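PDB 6OTU: glucose-6-phosphate isomerase from Chlamydia trachomatis D/UW-3/CX, which catalyses the reversible isomerization of glucose-6-phosphate to fructose-6-phosphate. Local coordinates for residues I336-G341 with A428-Q433; Q227-K232 with E238-V243; T109-W114 with S271-V276. One frame throughout, in Å; residues are numbered along the deposited sequence.

Contact 1 of 3, residues I336-G341 with A428-Q433; sequences IPYSTG and ANLVAQ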
loop_
_atom_site.group_PDB
_atom_site.type_symbol
_atom_site.label_atom_id
_atom_site.label_comp_id
_atom_site.label_asym_id
_atom_site.label_seq_id
_atom_site.Cartn_x
_atom_site.Cartn_y
_atom_site.Cartn_z
ATOM N N ILE A 336 -8.855 5.868 1.477
ATOM C CA ILE A 336 -8.332 6.239 2.794
ATOM C C ILE A 336 -9.298 5.815 3.895
ATOM O O ILE A 336 -10.185 6.593 4.269
ATOM C CB ILE A 336 -8.060 7.754 2.880
ATOM C CG1 ILE A 336 -7.125 8.213 1.748
ATOM C CG2 ILE A 336 -7.513 8.134 4.254
ATOM C CD1 ILE A 336 -5.718 7.585 1.787
ATOM N N PRO A 337 -9.182 4.604 4.439
ATOM C CA PRO A 337 -10.100 4.191 5.525
ATOM C C PRO A 337 -9.647 4.724 6.890
ATOM O O PRO A 337 -8.493 4.552 7.298
ATOM C CB PRO A 337 -10.062 2.651 5.472
ATOM C CG PRO A 337 -9.104 2.284 4.261
ATOM C CD PRO A 337 -8.291 3.517 3.982
ATOM N N TYR A 338 -10.561 5.399 7.593
ATOM C CA TYR A 338 -10.306 5.836 8.972
ATOM C C TYR A 338 -10.771 4.726 9.909
ATOM O O TYR A 338 -11.747 4.846 10.646
ATOM C CB TYR A 338 -10.994 7.167 9.271
ATOM C CG TYR A 338 -10.174 8.364 8.806
ATOM C CD1 TYR A 338 -9.893 8.536 7.455
ATOM C CD2 TYR A 338 -9.660 9.303 9.713
ATOM C CE1 TYR A 338 -9.150 9.599 7.012
ATOM C CE2 TYR A 338 -8.894 10.382 9.271
ATOM C CZ TYR A 338 -8.642 10.524 7.912
ATOM O OH TYR A 338 -7.880 11.572 7.416
ATOM N N SER A 339 -10.039 3.613 9.843
ATOM C CA SER A 339 -10.522 2.334 10.358
ATOM C C SER A 339 -9.403 1.314 10.455
ATOM O O SER A 339 -8.928 0.822 9.426
ATOM C CB SER A 339 -11.636 1.778 9.463
ATOM O OG SER A 339 -12.215 0.613 10.031
ATOM N N THR A 340 -8.987 0.990 11.687
ATOM C CA THR A 340 -7.939 -0.009 11.875
ATOM C C THR A 340 -8.363 -1.352 11.277
ATOM O O THR A 340 -7.568 -2.026 10.613
ATOM C CB THR A 340 -7.599 -0.133 13.371
ATOM O OG1 THR A 340 -6.943 1.061 13.821
ATOM C CG2 THR A 340 -6.679 -1.322 13.646
ATOM N N GLY A 341 -9.639 -1.714 11.439
ATOM C CA GLY A 341 -10.135 -2.961 10.880
ATOM C C GLY A 341 -9.983 -3.055 9.373
ATOM O O GLY A 341 -9.818 -4.147 8.834
ATOM N N ALA A 428 -13.819 13.300 13.023
ATOM C CA ALA A 428 -13.675 14.736 12.796
ATOM C C ALA A 428 -12.448 15.044 11.952
ATOM O O ALA A 428 -12.480 15.936 11.097
ATOM C CB ALA A 428 -13.586 15.467 14.138
ATOM N N ASN A 429 -11.351 14.331 12.200
ATOM C CA ASN A 429 -10.149 14.481 11.381
ATOM C C ASN A 429 -10.440 14.185 9.910
ATOM O O ASN A 429 -9.991 14.922 9.025
ATOM C CB ASN A 429 -9.047 13.554 11.895
ATOM C CG ASN A 429 -8.087 14.242 12.864
ATOM O OD1 ASN A 429 -7.037 14.757 12.465
ATOM N ND2 ASN A 429 -8.422 14.209 14.147
ATOM N N LEU A 430 -11.179 13.102 9.629
ATOM C CA LEU A 430 -11.552 12.787 8.250
ATOM C C LEU A 430 -12.314 13.948 7.615
ATOM O O LEU A 430 -11.967 14.417 6.524
ATOM C CB LEU A 430 -12.382 11.491 8.217
ATOM C CG LEU A 430 -12.869 10.823 6.918
ATOM C CD1 LEU A 430 -13.454 9.428 7.206
ATOM C CD2 LEU A 430 -13.887 11.657 6.099
ATOM N N VAL A 431 -13.363 14.423 8.292
ATOM C CA VAL A 431 -14.165 15.534 7.778
ATOM C C VAL A 431 -13.290 16.762 7.536
ATOM O O VAL A 431 -13.360 17.400 6.479
ATOM C CB VAL A 431 -15.317 15.852 8.751
ATOM C CG1 VAL A 431 -15.964 17.173 8.396
ATOM C CG2 VAL A 431 -16.356 14.697 8.776
ATOM N N ALA A 432 -12.451 17.113 8.514
ATOM C CA ALA A 432 -11.647 18.324 8.382
ATOM C C ALA A 432 -10.720 18.250 7.174
ATOM O O ALA A 432 -10.483 19.267 6.509
ATOM C CB ALA A 432 -10.837 18.579 9.650
ATOM N N GLN A 433 -10.206 17.051 6.862
ATOM C CA GLN A 433 -9.222 16.905 5.790
ATOM C C GLN A 433 -9.875 16.973 4.415
ATOM O O GLN A 433 -9.339 17.605 3.496
ATOM C CB GLN A 433 -8.451 15.592 5.961
ATOM C CG GLN A 433 -7.501 15.612 7.141
ATOM C CD GLN A 433 -6.079 16.028 6.750
ATOM O OE1 GLN A 433 -5.780 16.233 5.567
ATOM N NE2 GLN A 433 -5.199 16.161 7.751
#

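Contact 2 of 3, residues Q227-K232 with E238-V243; sequences QAYQNK and EHFVAV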
loop_
_atom_site.group_PDB
_atom_site.type_symbol
_atom_site.label_atom_id
_atom_site.label_comp_id
_atom_site.label_asym_id
_atom_site.label_seq_id
_atom_site.Cartn_x
_atom_site.Cartn_y
_atom_site.Cartn_z
ATOM N N GLN A 227 5.432 -31.503 4.518
ATOM C CA GLN A 227 6.697 -32.020 5.031
ATOM C C GLN A 227 6.864 -31.707 6.508
ATOM O O GLN A 227 7.388 -32.534 7.263
ATOM C CB GLN A 227 7.869 -31.453 4.231
ATOM C CG GLN A 227 7.713 -31.629 2.736
ATOM C CD GLN A 227 8.952 -32.145 2.055
ATOM O OE1 GLN A 227 9.591 -31.432 1.276
ATOM N NE2 GLN A 227 9.298 -33.397 2.333
ATOM N N ALA A 228 6.421 -30.522 6.940
ATOM C CA ALA A 228 6.557 -30.158 8.345
ATOM C C ALA A 228 5.721 -31.078 9.232
ATOM O O ALA A 228 6.195 -31.517 10.288
ATOM C CB ALA A 228 6.188 -28.682 8.552
ATOM N N TYR A 229 4.486 -31.398 8.814
ATOM C CA TYR A 229 3.679 -32.375 9.549
ATOM C C TYR A 229 4.370 -33.730 9.604
ATOM O O TYR A 229 4.476 -34.350 10.670
ATOM C CB TYR A 229 2.299 -32.521 8.915
ATOM C CG TYR A 229 1.310 -31.508 9.430
ATOM C CD1 TYR A 229 1.203 -30.261 8.833
ATOM C CD2 TYR A 229 0.503 -31.788 10.526
ATOM C CE1 TYR A 229 0.311 -29.324 9.295
ATOM C CE2 TYR A 229 -0.403 -30.849 11.002
ATOM C CZ TYR A 229 -0.489 -29.623 10.376
ATOM O OH TYR A 229 -1.361 -28.675 10.827
ATOM N N GLN A 230 4.858 -34.200 8.457
ATOM C CA GLN A 230 5.522 -35.492 8.400
ATOM C C GLN A 230 6.798 -35.508 9.230
ATOM O O GLN A 230 7.111 -36.527 9.851
ATOM C CB GLN A 230 5.815 -35.856 6.948
ATOM C CG GLN A 230 6.344 -37.261 6.762
ATOM C CD GLN A 230 7.630 -37.290 5.968
ATOM O OE1 GLN A 230 7.664 -36.901 4.796
ATOM N NE2 GLN A 230 8.706 -37.744 6.608
ATOM N N ASN A 231 7.529 -34.390 9.276
ATOM C CA ASN A 231 8.722 -34.317 10.121
ATOM C C ASN A 231 8.363 -34.395 11.601
ATOM O O ASN A 231 9.029 -35.092 12.371
ATOM C CB ASN A 231 9.497 -33.034 9.831
ATOM C CG ASN A 231 10.052 -32.995 8.425
ATOM O OD1 ASN A 231 10.103 -34.016 7.735
ATOM N ND2 ASN A 231 10.462 -31.807 7.985
ATOM N N LYS A 232 7.325 -33.677 12.028
ATOM C CA LYS A 232 6.863 -33.853 13.401
ATOM C C LYS A 232 6.153 -35.191 13.615
ATOM O O LYS A 232 5.735 -35.483 14.742
ATOM C CB LYS A 232 5.950 -32.691 13.806
ATOM N N GLU A 238 -5.377 -35.507 7.918
ATOM C CA GLU A 238 -6.347 -35.071 8.922
ATOM C C GLU A 238 -6.348 -33.553 9.131
ATOM O O GLU A 238 -7.305 -33.018 9.703
ATOM C CB GLU A 238 -6.075 -35.784 10.253
ATOM N N HIS A 239 -5.315 -32.843 8.666
ATOM C CA HIS A 239 -5.157 -31.416 8.935
ATOM C C HIS A 239 -5.326 -30.512 7.712
ATOM O O HIS A 239 -5.299 -29.280 7.871
ATOM C CB HIS A 239 -3.784 -31.147 9.566
ATOM C CG HIS A 239 -3.607 -31.775 10.911
ATOM N ND1 HIS A 239 -3.844 -31.095 12.085
ATOM C CD2 HIS A 239 -3.216 -33.022 11.269
ATOM C CE1 HIS A 239 -3.603 -31.894 13.110
ATOM N NE2 HIS A 239 -3.220 -33.069 12.643
ATOM N N PHE A 240 -5.502 -31.066 6.508
ATOM C CA PHE A 240 -5.525 -30.272 5.280
ATOM C C PHE A 240 -6.916 -30.264 4.659
ATOM O O PHE A 240 -7.521 -31.323 4.450
ATOM C CB PHE A 240 -4.491 -30.784 4.280
ATOM C CG PHE A 240 -3.085 -30.486 4.693
ATOM C CD1 PHE A 240 -2.480 -31.216 5.709
ATOM C CD2 PHE A 240 -2.381 -29.452 4.104
ATOM C CE1 PHE A 240 -1.194 -30.925 6.117
ATOM C CE2 PHE A 240 -1.073 -29.165 4.502
ATOM C CZ PHE A 240 -0.488 -29.897 5.508
ATOM N N VAL A 241 -7.413 -29.061 4.380
ATOM C CA VAL A 241 -8.695 -28.827 3.731
ATOM C C VAL A 241 -8.413 -28.132 2.407
ATOM O O VAL A 241 -7.522 -27.277 2.328
ATOM C CB VAL A 241 -9.626 -27.977 4.629
ATOM C CG1 VAL A 241 -10.707 -27.262 3.811
ATOM C CG2 VAL A 241 -10.253 -28.847 5.716
ATOM N N ALA A 242 -9.144 -28.513 1.359
ATOM C CA ALA A 242 -9.004 -27.849 0.072
ATOM C C ALA A 242 -10.245 -27.022 -0.261
ATOM O O ALA A 242 -11.377 -27.369 0.102
ATOM C CB ALA A 242 -8.721 -28.849 -1.050
ATOM N N VAL A 243 -9.998 -25.899 -0.929
ATOM C CA VAL A 243 -11.024 -25.050 -1.514
ATOM C C VAL A 243 -10.578 -24.824 -2.949
ATOM O O VAL A 243 -9.536 -24.207 -3.183
ATOM C CB VAL A 243 -11.186 -23.720 -0.762
ATOM C CG1 VAL A 243 -12.273 -22.853 -1.390
ATOM C CG2 VAL A 243 -11.503 -23.980 0.702
#

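Contact 3 of 3, residues T109-W114 with S271-V276; sequences TATRAW and SATSMV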
loop_
_atom_site.group_PDB
_atom_site.type_symbol
_atom_site.label_atom_id
_atom_site.label_comp_id
_atom_site.label_asym_id
_atom_site.label_seq_id
_atom_site.Cartn_x
_atom_site.Cartn_y
_atom_site.Cartn_z
ATOM N N THR A 109 -22.058 -12.702 -7.602
ATOM C CA THR A 109 -23.284 -12.310 -6.896
ATOM C C THR A 109 -24.148 -13.519 -6.528
ATOM O O THR A 109 -24.847 -13.502 -5.505
ATOM C CB THR A 109 -24.118 -11.311 -7.719
ATOM O OG1 THR A 109 -24.430 -11.851 -9.007
ATOM C CG2 THR A 109 -23.387 -9.979 -7.882
ATOM N N ALA A 110 -24.119 -14.575 -7.341
ATOM C CA ALA A 110 -24.949 -15.731 -7.047
ATOM C C ALA A 110 -24.445 -16.513 -5.829
ATOM O O ALA A 110 -25.219 -17.282 -5.243
ATOM C CB ALA A 110 -25.041 -16.630 -8.281
ATOM N N THR A 111 -23.186 -16.316 -5.410
ATOM C CA THR A 111 -22.689 -17.016 -4.225
ATOM C C THR A 111 -23.300 -16.502 -2.927
ATOM O O THR A 111 -23.178 -17.178 -1.897
ATOM C CB THR A 111 -21.164 -16.930 -4.120
ATOM O OG1 THR A 111 -20.762 -15.571 -3.914
ATOM C CG2 THR A 111 -20.519 -17.458 -5.378
ATOM N N ARG A 112 -23.949 -15.324 -2.946
ATOM C CA ARG A 112 -24.697 -14.838 -1.793
ATOM C C ARG A 112 -26.168 -14.564 -2.090
ATOM O O ARG A 112 -26.926 -14.281 -1.150
ATOM C CB ARG A 112 -24.046 -13.563 -1.213
ATOM C CG ARG A 112 -23.988 -12.337 -2.159
ATOM C CD ARG A 112 -22.653 -12.274 -2.933
ATOM N NE ARG A 112 -22.418 -10.958 -3.529
ATOM C CZ ARG A 112 -21.226 -10.490 -3.911
ATOM N NH1 ARG A 112 -20.120 -11.228 -3.787
ATOM N NH2 ARG A 112 -21.142 -9.275 -4.445
ATOM N N ALA A 113 -26.593 -14.642 -3.356
ATOM C CA ALA A 113 -27.979 -14.331 -3.705
ATOM C C ALA A 113 -28.974 -15.201 -2.936
ATOM O O ALA A 113 -30.115 -14.783 -2.699
ATOM C CB ALA A 113 -28.180 -14.481 -5.220
ATOM N N TRP A 114 -28.556 -16.398 -2.514
ATOM C CA TRP A 114 -29.484 -17.343 -1.906
ATOM C C TRP A 114 -29.916 -16.949 -0.502
ATOM O O TRP A 114 -30.823 -17.595 0.029
ATOM C CB TRP A 114 -28.879 -18.742 -1.859
ATOM C CG TRP A 114 -27.658 -18.835 -0.991
ATOM C CD1 TRP A 114 -26.357 -18.619 -1.375
ATOM C CD2 TRP A 114 -27.616 -19.172 0.404
ATOM N NE1 TRP A 114 -25.515 -18.785 -0.298
ATOM C CE2 TRP A 114 -26.257 -19.137 0.802
ATOM C CE3 TRP A 114 -28.588 -19.505 1.355
ATOM C CZ2 TRP A 114 -25.851 -19.419 2.116
ATOM C CZ3 TRP A 114 -28.181 -19.785 2.668
ATOM C CH2 TRP A 114 -26.826 -19.742 3.027
ATOM N N SER A 271 -14.070 -13.566 -5.057
ATOM C CA SER A 271 -14.437 -14.852 -4.473
ATOM C C SER A 271 -14.530 -14.843 -2.945
ATOM O O SER A 271 -14.788 -15.897 -2.348
ATOM C CB SER A 271 -13.446 -15.928 -4.937
ATOM O OG SER A 271 -12.184 -15.738 -4.337
ATOM N N ALA A 272 -14.347 -13.687 -2.299
ATOM C CA ALA A 272 -14.366 -13.643 -0.838
ATOM C C ALA A 272 -15.708 -14.092 -0.254
ATOM O O ALA A 272 -15.740 -14.593 0.871
ATOM C CB ALA A 272 -14.021 -12.238 -0.342
ATOM N N THR A 273 -16.819 -13.934 -0.985
ATOM C CA THR A 273 -18.114 -14.412 -0.493
ATOM C C THR A 273 -18.380 -15.881 -0.819
ATOM O O THR A 273 -19.429 -16.405 -0.421
ATOM C CB THR A 273 -19.272 -13.588 -1.060
ATOM O OG1 THR A 273 -19.288 -13.710 -2.490
ATOM C CG2 THR A 273 -19.176 -12.129 -0.652
ATOM N N SER A 274 -17.487 -16.540 -1.558
ATOM C CA SER A 274 -17.599 -17.968 -1.802
ATOM C C SER A 274 -16.898 -18.707 -0.660
ATOM O O SER A 274 -16.533 -18.115 0.360
ATOM C CB SER A 274 -17.011 -18.337 -3.166
ATOM O OG SER A 274 -15.598 -18.242 -3.166
ATOM N N MET A 275 -16.681 -20.013 -0.823
ATOM C CA MET A 275 -15.940 -20.745 0.193
ATOM C C MET A 275 -14.478 -20.301 0.305
ATOM O O MET A 275 -13.815 -20.674 1.281
ATOM C CB MET A 275 -16.017 -22.242 -0.092
ATOM C CG MET A 275 -17.445 -22.808 -0.074
ATOM S SD MET A 275 -18.374 -22.452 1.444
ATOM C CE MET A 275 -17.257 -23.126 2.642
ATOM N N VAL A 276 -13.967 -19.527 -0.664
ATOM C CA VAL A 276 -12.634 -18.940 -0.549
ATOM C C VAL A 276 -12.515 -18.119 0.736
ATOM O O VAL A 276 -11.510 -18.204 1.459
ATOM C CB VAL A 276 -12.317 -18.088 -1.793
ATOM C CG1 VAL A 276 -11.012 -17.290 -1.589
ATOM C CG2 VAL A 276 -12.237 -18.969 -3.018
HETATM O O HOH W 1 -20.886 -18.475 -0.817
HETATM O O HOH W 2 -16.974 -11.705 -3.161
#

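Contact 1 of 3, residues I336-G341 with A428-Q433
Y338 lays one face of its phenol ring on the side chain of L430, and this pairing makes up most of the contact. CB of L430 stands 3.6 Å from the centroid of the Y338 ring and only 3° off the ring normal, the geometry of a CH-pi contact over the middle of the face. The leucine crosses the ring at a slant; with CG anti to its backbone N (chi1 -176°) it brings CD1 to 3.7 Å from CD1 of Y338. Over the same face the helix backbone comes close, CE2 of Y338 lying 3.6 Å from N of L430.

Packing thins toward the hydroxyl end. CB of N429 approaches CE2 of Y338 obliquely at 4.1 Å, and CG of Q433 is equally far from the Y338 OH, so neither adds much. No hydrogen bond crosses between the segments. The polar ends are satisfied elsewhere: Y338 OH and N429 OD1 both bond to Q385, N429 ND2 to the carbonyl of K425, and Q433 OE1 to H393.

Y338 centres an inverse gamma turn, and the N429 side chain is about 7 Å from that of H386, an active-site residue. The contact packs Y338, near the C-terminal end of strand 332-337, against helix 422-439, with F403 of the adjacent strand 401-406 also touching L430, while the second subunit packs on A428 and V431 of the helix.

Contact 2 of 3, residues Q227-K232 with E238-V243
Two aromatic residues in succession, H239 and F240, meet the single ring of Y229 in quite different ways, forming a three-ring cluster without a hydrogen bond across the segments. Between F240 and Y229 the geometry is an offset edge-to-face pair: the edge of F240 is directed at the face of Y229, with centroids 5.3 Å apart and planes inclined at 66°. The touching atoms are CE1 and CZ of F240, each 3.7 Å from CD1 of Y229.

H239 approaches from the same side of the ring plane but at a different part of the ring, near CE2 and the hydroxyl, while F240 is at CD1 and CE1. Here the planes are 38° apart, too tilted for a parallel stack and too flat for an edge-to-face pair. CE2 of Y229 sits over one face of the imidazole, displaced toward its rim, and is 3.3 Å from CG of H239. The histidine's own CB is 3.7 Å from CZ of Y229. With CG anti to the carbonyl carbon (chi1 -64°) the imidazole swings toward Y229, and the two side chains cross at a slant.

Y229 joins helix 216-231 to strand 240-245 and the turn just before it, within the beta-alpha-beta unit that begins with strand 204-209; V206 of that first strand touches both Y229 and F240. The contact is thus carried by ring packing, and polar partners lie outside the two segments: R226 makes a cation-pi contact with F240, and the carbonyl of T204 accepts from H239 ND1 and, weakly, from Y229 OH, consistent with ND1 carrying a proton and with this one oxygen helping to fix two of the three rings.

Contact 3 of 3, residues T109-W114 with S271-V276
A serine N-cap and the type I beta turn S271-S274 lead into helix 275-285, and this turn meets the short, weakly bonded helix around 110-113 through T273, facing T111 and R112. The T273 hydroxyl is the hub. It donates to OG1 of T111 over 2.8 Å and accepts from NH1 of R112 over 2.9 Å, with an N-H...O angle of 150°. The oxygen lies at the edge of the guanidinium group, 7° out of its plane, as expected for a donor used in plane.

Both threonines hold OG1 between backbone N and carbonyl carbon (chi1 65° in T111), which turns the two hydroxyls to each other while the side chains cross at about a right angle. T111 OG1 passes the chain of bonds on to the carbonyl of H108. Alongside, CG2 of T273 packs on R112 NH1 at 3.4 Å. Water 1 links the backbones by donating to both T111 O and T273 O; water 2 accepts from T273 N and, weakly, from R112 NH1.

Within the turn, S274 OG donates to S271 O over 2.6 Å, on a lone pair in the carbonyl plane, and accepts from V276 N as the helix cap. The same S271 O also receives the backbone N of S274.

R112 is further paired by salt bridges from NE to D301 of helix 287-303 and from NH2 to E477 of helix 466-487. Buried here, its charge is therefore probably balanced by the two carboxylates, while the neutral T273 hydroxyl accepts one N-H of NH1 and relays the hydrogen-bond chain from the arginine through T111 to the backbone of H108.

From the N terminus, the chain passes T109-W114 and returns 157 residues later at S271-V276 to close contact 3, a long loop that includes the whole five-stranded parallel sheet. Contact 2 falls within this loop and is itself a short closure, from the end of helix 216-231 through a short connection to strand 240-245. The two touch, V243 CG1 packing 3.8 Å from M275 C, so the strand of contact 2 meets the start of helix 275-285, whose N-cap S274 belongs to contact 3. Contact 1 comes afterwards, in series, closing a loop of 86 residues between the end of strand 332-337 of the mixed sheet and helix 422-439; its centre is about 29 Å from that of contact 3.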